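Local coordinates for protein putative phosphosugar isomerase (Clostridium difficile, PDB 3G68) that probably isomerises or otherwise handles a phosphosugar through its two SIS domains, with a function related to the isomerase part of glucosamine-6-phosphate synthase, at residues B[158-161]-B[162-165]; B[195-198]-B[199-203]. All coordinates share one frame; numbering follows the deposited sequence.

Interaction 1 (B[158-161]-B[162-165])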
ATOM      1  N   GLY B 158      44.290  22.139  -3.711  1.00 14.78           N
ATOM      2  CA  GLY B 158      43.979  22.767  -4.996  1.00 14.25           C
ATOM      3  C   GLY B 158      42.549  23.265  -5.053  1.00 13.46           C
ATOM      4  O   GLY B 158      42.302  24.438  -5.304  1.00 12.81           O
ATOM      5  N   LEU B 159      41.609  22.369  -4.796  1.00 12.96           N
ATOM      6  CA  LEU B 159      40.184  22.692  -4.825  1.00 13.07           C
ATOM      7  C   LEU B 159      39.781  23.846  -3.887  1.00 13.21           C
ATOM      8  O   LEU B 159      38.957  24.692  -4.243  1.00 14.20           O
ATOM      9  CB  LEU B 159      39.365  21.417  -4.527  1.00 13.55           C
ATOM     10  CG  LEU B 159      39.303  20.391  -5.677  1.00 12.79           C
ATOM     11  CD1 LEU B 159      38.695  19.029  -5.219  1.00 12.78           C
ATOM     12  CD2 LEU B 159      38.493  20.976  -6.855  1.00 12.69           C
ATOM     13  N   GLN B 160      40.352  23.840  -2.693  1.00 14.78           N
ATOM     14  CA  GLN B 160      40.121  24.840  -1.647  1.00 14.73           C
ATOM     15  C   GLN B 160      40.665  26.201  -2.055  1.00 14.76           C
ATOM     16  O   GLN B 160      40.020  27.225  -1.827  1.00 13.05           O
ATOM     17  CB  GLN B 160      40.757  24.368  -0.335  1.00 14.93           C
ATOM     18  CG  GLN B 160      39.986  23.194   0.342  1.00 15.70           C
ATOM     19  CD  GLN B 160      38.906  23.669   1.301  1.00 16.55           C
ATOM     20  OE1 GLN B 160      39.079  24.675   1.970  1.00 20.06           O
ATOM     21  NE2 GLN B 160      37.803  22.910   1.408  1.00 15.12           N
ATOM     22  N   ILE B 161      41.837  26.199  -2.685  1.00 15.45           N
ATOM     23  CA  ILE B 161      42.434  27.429  -3.208  1.00 16.46           C
ATOM     24  C   ILE B 161      41.573  27.928  -4.356  1.00 16.01           C
ATOM     25  O   ILE B 161      41.170  29.072  -4.353  1.00 16.70           O
ATOM     26  CB  ILE B 161      43.861  27.229  -3.704  1.00 15.06           C
ATOM     27  CG1 ILE B 161      44.814  27.038  -2.532  1.00 16.75           C
ATOM     28  CG2 ILE B 161      44.333  28.439  -4.498  1.00 14.90           C
ATOM     29  CD1 ILE B 161      46.177  26.507  -2.969  1.00 13.98           C
ATOM     30  N   ALA B 162      41.266  27.044  -5.301  1.00 14.78           N
ATOM     31  CA  ALA B 162      40.478  27.381  -6.487  1.00 14.24           C
ATOM     32  C   ALA B 162      39.137  28.043  -6.136  1.00 14.75           C
ATOM     33  O   ALA B 162      38.735  29.047  -6.745  1.00 13.94           O
ATOM     34  CB  ALA B 162      40.256  26.122  -7.340  1.00 12.65           C
ATOM     35  N   ARG B 163      38.435  27.471  -5.166  1.00 15.52           N
ATOM     36  CA  ARG B 163      37.151  28.038  -4.752  1.00 15.19           C
ATOM     37  C   ARG B 163      37.358  29.411  -4.102  1.00 16.79           C
ATOM     38  O   ARG B 163      36.669  30.362  -4.453  1.00 19.04           O
ATOM     39  CB  ARG B 163      36.392  27.076  -3.823  1.00 15.28           C
ATOM     40  CG  ARG B 163      34.977  27.570  -3.392  1.00 13.05           C
ATOM     41  CD  ARG B 163      34.244  26.515  -2.552  1.00 14.98           C
ATOM     42  NE  ARG B 163      35.005  26.249  -1.334  1.00 15.66           N
ATOM     43  CZ  ARG B 163      34.673  25.386  -0.387  1.00 20.40           C
ATOM     44  NH1 ARG B 163      33.557  24.677  -0.470  1.00 19.49           N
ATOM     45  NH2 ARG B 163      35.463  25.254   0.674  1.00 20.05           N
ATOM     46  N   GLU B 164      38.308  29.517  -3.175  1.00 17.49           N
ATOM     47  CA  GLU B 164      38.566  30.772  -2.448  1.00 17.63           C
ATOM     48  C   GLU B 164      38.913  31.891  -3.381  1.00 17.94           C
ATOM     49  O   GLU B 164      38.397  33.014  -3.250  1.00 17.30           O
ATOM     50  CB  GLU B 164      39.696  30.568  -1.436  1.00 17.35           C
ATOM     51  CG  GLU B 164      40.189  31.814  -0.647  1.00 21.90           C
ATOM     52  CD  GLU B 164      39.186  32.411   0.347  1.00 24.87           C
ATOM     53  OE1 GLU B 164      38.121  31.800   0.612  1.00 19.96           O
ATOM     54  OE2 GLU B 164      39.514  33.506   0.882  1.00 29.77           O
ATOM     55  N   LYS B 165      39.788  31.587  -4.336  1.00 18.93           N
ATOM     56  CA  LYS B 165      40.282  32.589  -5.291  1.00 18.53           C
ATOM     57  C   LYS B 165      39.339  32.858  -6.486  1.00 16.95           C
ATOM     58  O   LYS B 165      39.596  33.745  -7.299  1.00 17.58           O
ATOM     59  CB  LYS B 165      41.712  32.233  -5.749  1.00 19.13           C
ATOM     60  CG  LYS B 165      42.753  32.019  -4.582  1.00 20.11           C
ATOM     61  CD  LYS B 165      42.746  33.102  -3.475  1.00 21.29           C
ATOM     62  CE  LYS B 165      43.999  32.981  -2.579  1.00 25.37           C
ATOM     63  NZ  LYS B 165      44.057  33.970  -1.416  1.00 22.21           N
TER
HETATM   64  O   HOH W   1      37.656  27.119  -0.519  1.00 19.01           O
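Gly158 to Ile161 and Ala162 to Lys165 are successive turns of one alpha-helix, joined by four i to i+4 backbone bonds, from Ala162 N to Gly158 O (2.8 Å) through to Lys165 N to Ile161 O (2.9 Å). Both lie on helix 145-165, which packs against helices 43-59 and 170-184 of the first SIS half. On the polar side Gln160 and Arg163 run side by side, the amide and guanidinium planes turned 75° apart. Two donors meet there, Gln160 NE2 and Arg163 NH2 at 3.4 Å, and Asp23 OD1 takes both, a hydrogen bond from Gln160 NE2 and a salt bridge from Arg163 NH2, which probably makes their approach tolerable. Tyr173 completes the cluster, accepting from Gln160 NE2 and lying against Arg163 in a cation-pi contact. Long chains ending in flat groups with several N-H suit this place because they can share such partners. On the apolar side, Leu159 and the small Ala162 both rest on Leu59 of helix 43-59, and the short methyl of Ala162 suits a close approach there. Ile161 CG2, the branch anti to the backbone N, touches Lys165 CG at 3.9 Å, while the lysine ammonium goes on to Thr32 O. Arg163, its chain bent at chi3 (61°), brings NE back over the helix to a water 2.9 Å away, which lies in the guanidinium plane and donates to Gln160 O at 2.7 Å.

Interaction 2 (B[195-198]-B[199-203])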
ATOM      1  N   LYS B 195      41.871  -9.396  -6.217  1.00  9.07           N
ATOM      2  CA  LYS B 195      42.145 -10.597  -5.459  1.00  9.85           C
ATOM      3  C   LYS B 195      41.884 -11.876  -6.275  1.00  9.69           C
ATOM      4  O   LYS B 195      42.662 -12.821  -6.199  1.00 10.30           O
ATOM      5  CB  LYS B 195      41.327 -10.567  -4.156  1.00 11.44           C
ATOM      6  CG  LYS B 195      41.629 -11.670  -3.182  1.00 11.61           C
ATOM      7  CD  LYS B 195      40.946 -11.392  -1.839  1.00 19.62           C
ATOM      8  CE  LYS B 195      41.269 -12.478  -0.824  1.00 25.11           C
ATOM      9  NZ  LYS B 195      40.418 -12.398   0.422  1.00 31.33           N
ATOM     10  N   GLN B 196      40.821 -11.881  -7.084  1.00  9.63           N
ATOM     11  CA  GLN B 196      40.481 -13.010  -7.940  1.00 11.81           C
ATOM     12  C   GLN B 196      41.520 -13.169  -9.067  1.00  8.42           C
ATOM     13  O   GLN B 196      41.974 -14.266  -9.357  1.00 10.21           O
ATOM     14  CB  GLN B 196      39.083 -12.807  -8.546  1.00 12.31           C
ATOM     15  CG  GLN B 196      37.939 -12.821  -7.540  1.00 15.83           C
ATOM     16  CD  GLN B 196      36.600 -12.380  -8.157  1.00 18.48           C
ATOM     17  OE1 GLN B 196      36.339 -12.595  -9.356  1.00 31.34           O
ATOM     18  NE2 GLN B 196      35.750 -11.760  -7.338  1.00 31.11           N
ATOM     19  N   TRP B 197      41.894 -12.063  -9.677  1.00  8.22           N
ATOM     20  CA  TRP B 197      42.931 -12.055 -10.732  1.00  7.24           C
ATOM     21  C   TRP B 197      44.303 -12.569 -10.232  1.00  6.47           C
ATOM     22  O   TRP B 197      44.963 -13.345 -10.942  1.00  8.83           O
ATOM     23  CB  TRP B 197      42.995 -10.660 -11.357  1.00  7.86           C
ATOM     24  CG  TRP B 197      44.191 -10.289 -12.189  1.00  6.70           C
ATOM     25  CD1 TRP B 197      44.423 -10.584 -13.521  1.00  8.74           C
ATOM     26  CD2 TRP B 197      45.251  -9.443 -11.777  1.00  7.96           C
ATOM     27  NE1 TRP B 197      45.599 -10.002 -13.933  1.00  5.85           N
ATOM     28  CE2 TRP B 197      46.124  -9.289 -12.887  1.00  6.37           C
ATOM     29  CE3 TRP B 197      45.590  -8.835 -10.555  1.00  8.73           C
ATOM     30  CZ2 TRP B 197      47.285  -8.525 -12.814  1.00  7.13           C
ATOM     31  CZ3 TRP B 197      46.745  -8.085 -10.484  1.00  8.21           C
ATOM     32  CH2 TRP B 197      47.589  -7.946 -11.610  1.00  9.99           C
ATOM     33  N   ILE B 198      44.713 -12.148  -9.034  1.00  6.88           N
ATOM     34  CA  ILE B 198      45.953 -12.619  -8.428  1.00  7.11           C
ATOM     35  C   ILE B 198      45.933 -14.141  -8.226  1.00  9.77           C
ATOM     36  O   ILE B 198      46.894 -14.821  -8.577  1.00  9.27           O
ATOM     37  CB  ILE B 198      46.231 -11.913  -7.097  1.00  6.47           C
ATOM     38  CG1 ILE B 198      46.576 -10.450  -7.331  1.00  9.35           C
ATOM     39  CG2 ILE B 198      47.399 -12.577  -6.373  1.00  7.27           C
ATOM     40  CD1 ILE B 198      46.560  -9.540  -6.063  1.00  7.05           C
ATOM     41  N   GLU B 199      44.815 -14.647  -7.689  1.00  8.98           N
ATOM     42  CA  GLU B 199      44.628 -16.059  -7.427  1.00  9.95           C
ATOM     43  C   GLU B 199      44.691 -16.850  -8.727  1.00  7.91           C
ATOM     44  O   GLU B 199      45.341 -17.891  -8.796  1.00  6.67           O
ATOM     45  CB  GLU B 199      43.286 -16.255  -6.699  1.00 11.71           C
ATOM     46  CG  GLU B 199      42.963 -17.672  -6.301  1.00 18.70           C
ATOM     47  CD  GLU B 199      43.941 -18.291  -5.337  1.00 21.91           C
ATOM     48  OE1 GLU B 199      44.495 -17.600  -4.454  1.00 20.95           O
ATOM     49  OE2 GLU B 199      44.115 -19.522  -5.444  1.00 34.69           O
ATOM     50  N   ARG B 200      44.062 -16.322  -9.771  1.00  6.75           N
ATOM     51  CA  ARG B 200      44.070 -16.958 -11.079  1.00  8.42           C
ATOM     52  C   ARG B 200      45.492 -17.010 -11.719  1.00  9.08           C
ATOM     53  O   ARG B 200      45.825 -17.923 -12.484  1.00 10.11           O
ATOM     54  CB  ARG B 200      43.133 -16.133 -11.974  1.00 10.90           C
ATOM     55  CG  ARG B 200      42.816 -16.715 -13.289  1.00 14.33           C
ATOM     56  CD  ARG B 200      41.608 -16.023 -13.935  1.00 21.50           C
ATOM     57  NE  ARG B 200      41.767 -14.599 -14.267  1.00 20.79           N
ATOM     58  CZ  ARG B 200      41.104 -13.562 -13.738  1.00 24.35           C
ATOM     59  NH1 ARG B 200      40.161 -13.705 -12.819  1.00 26.55           N
ATOM     60  NH2 ARG B 200      41.374 -12.338 -14.173  1.00 26.17           N
ATOM     61  N   ASN B 201      46.294 -15.987 -11.454  1.00  8.54           N
ATOM     62  CA  ASN B 201      47.664 -15.858 -11.998  1.00  9.12           C
ATOM     63  C   ASN B 201      48.759 -16.103 -10.981  1.00  9.87           C
ATOM     64  O   ASN B 201      49.914 -15.704 -11.202  1.00 10.39           O
ATOM     65  CB  ASN B 201      47.794 -14.437 -12.572  1.00  8.57           C
ATOM     66  CG  ASN B 201      46.947 -14.261 -13.800  1.00 10.39           C
ATOM     67  OD1 ASN B 201      47.230 -14.861 -14.830  1.00  9.16           O
ATOM     68  ND2 ASN B 201      45.873 -13.490 -13.689  1.00  8.02           N
ATOM     69  N   LYS B 202      48.419 -16.831  -9.917  1.00  8.53           N
ATOM     70  CA  LYS B 202      49.300 -17.043  -8.765  1.00  8.12           C
ATOM     71  C   LYS B 202      50.679 -17.602  -9.127  1.00  7.09           C
ATOM     72  O   LYS B 202      51.698 -17.096  -8.635  1.00  7.37           O
ATOM     73  CB  LYS B 202      48.645 -17.990  -7.752  1.00  7.76           C
ATOM     74  CG  LYS B 202      49.418 -18.065  -6.431  1.00 10.95           C
ATOM     75  CD  LYS B 202      48.781 -18.995  -5.394  1.00 11.86           C
ATOM     76  CE  LYS B 202      47.557 -18.399  -4.755  1.00 20.14           C
ATOM     77  NZ  LYS B 202      46.991 -19.320  -3.704  1.00 20.63           N
ATOM     78  N   GLU B 203      50.693 -18.642  -9.954  1.00  5.07           N
ATOM     79  CA  GLU B 203      51.942 -19.319 -10.346  1.00  5.55           C
ATOM     80  C   GLU B 203      52.920 -18.350 -11.037  1.00  6.74           C
ATOM     81  O   GLU B 203      54.067 -18.226 -10.602  1.00  8.16           O
ATOM     82  CB  GLU B 203      51.666 -20.523 -11.243  1.00  3.89           C
ATOM     83  CG  GLU B 203      52.951 -21.260 -11.764  1.00  4.75           C
ATOM     84  CD  GLU B 203      52.681 -22.476 -12.601  1.00  8.83           C
ATOM     85  OE1 GLU B 203      51.509 -22.671 -12.982  1.00 13.71           O
ATOM     86  OE2 GLU B 203      53.645 -23.246 -12.916  1.00 10.79           O
TER
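Trp197 and Asn201 meet where helix 187-200 ends: Trp197 O accepts both Asn201 N (3.0 Å) and Asn201 ND2 (2.9 Å), the two donors arriving from opposite faces of the carbonyl plane. Asn201 leaves helical geometry and stands just before helix 202-206, so the contact is a helix end with a side-chain amide folded back onto it. With CG beside its own backbone N (chi1 -69°), the amide crosses the indole obliquely, ND2 coming to 3.3 Å from Trp197 CD1, the two planes 64° apart. This is the tight side. The broad, largely apolar indole touches Phe286 and Ile288 of strand 284-289 and Pro317 and Ile321 of helix 316-324, while Ile198 packs on Leu320. Arg200 crosses the tryptophan at about a right angle: NH2 sits at the ring edge, 3.6 Å from CD1, and Trp197 CA lies over one guanidinium face, near its rim. On the solvent side long charged chains can stay hydrated: Lys202 NZ and Glu199 OE1 form a salt bridge at 3.1 Å, though the hydrogen bonds within it are weak. Asn201 ND2 serves both Trp197 O and Asp296 O, while Trp197 NE1 and Arg200 NE reach Lys297 O and Asp296 O respectively; the chemistry thus implies a helix end tied to Asp296 and Lys297 through their main-chain carbonyls.

Interaction 1 and interaction 2 lie on opposite sides of the chain's centre, their own centres about 42 Å apart and their nearest atoms about 29 Å apart, and they do not touch. Interaction 1 lies on helix 145-165, and interaction 2 spans the end of helix 187-200 and the start of helix 202-206; the two follow in series along the chain, helix 170-184 running between them. Residues 158-165 belong to the half built on the sheet of strands 63-67, 36-40, 84-90, 111-116 and 129-130; residues 195-203 pack on strand 284-289 of the other sheet, which repeats the strand order 2-1-3-4-5. No ligand or catalytic residue is known at either contact.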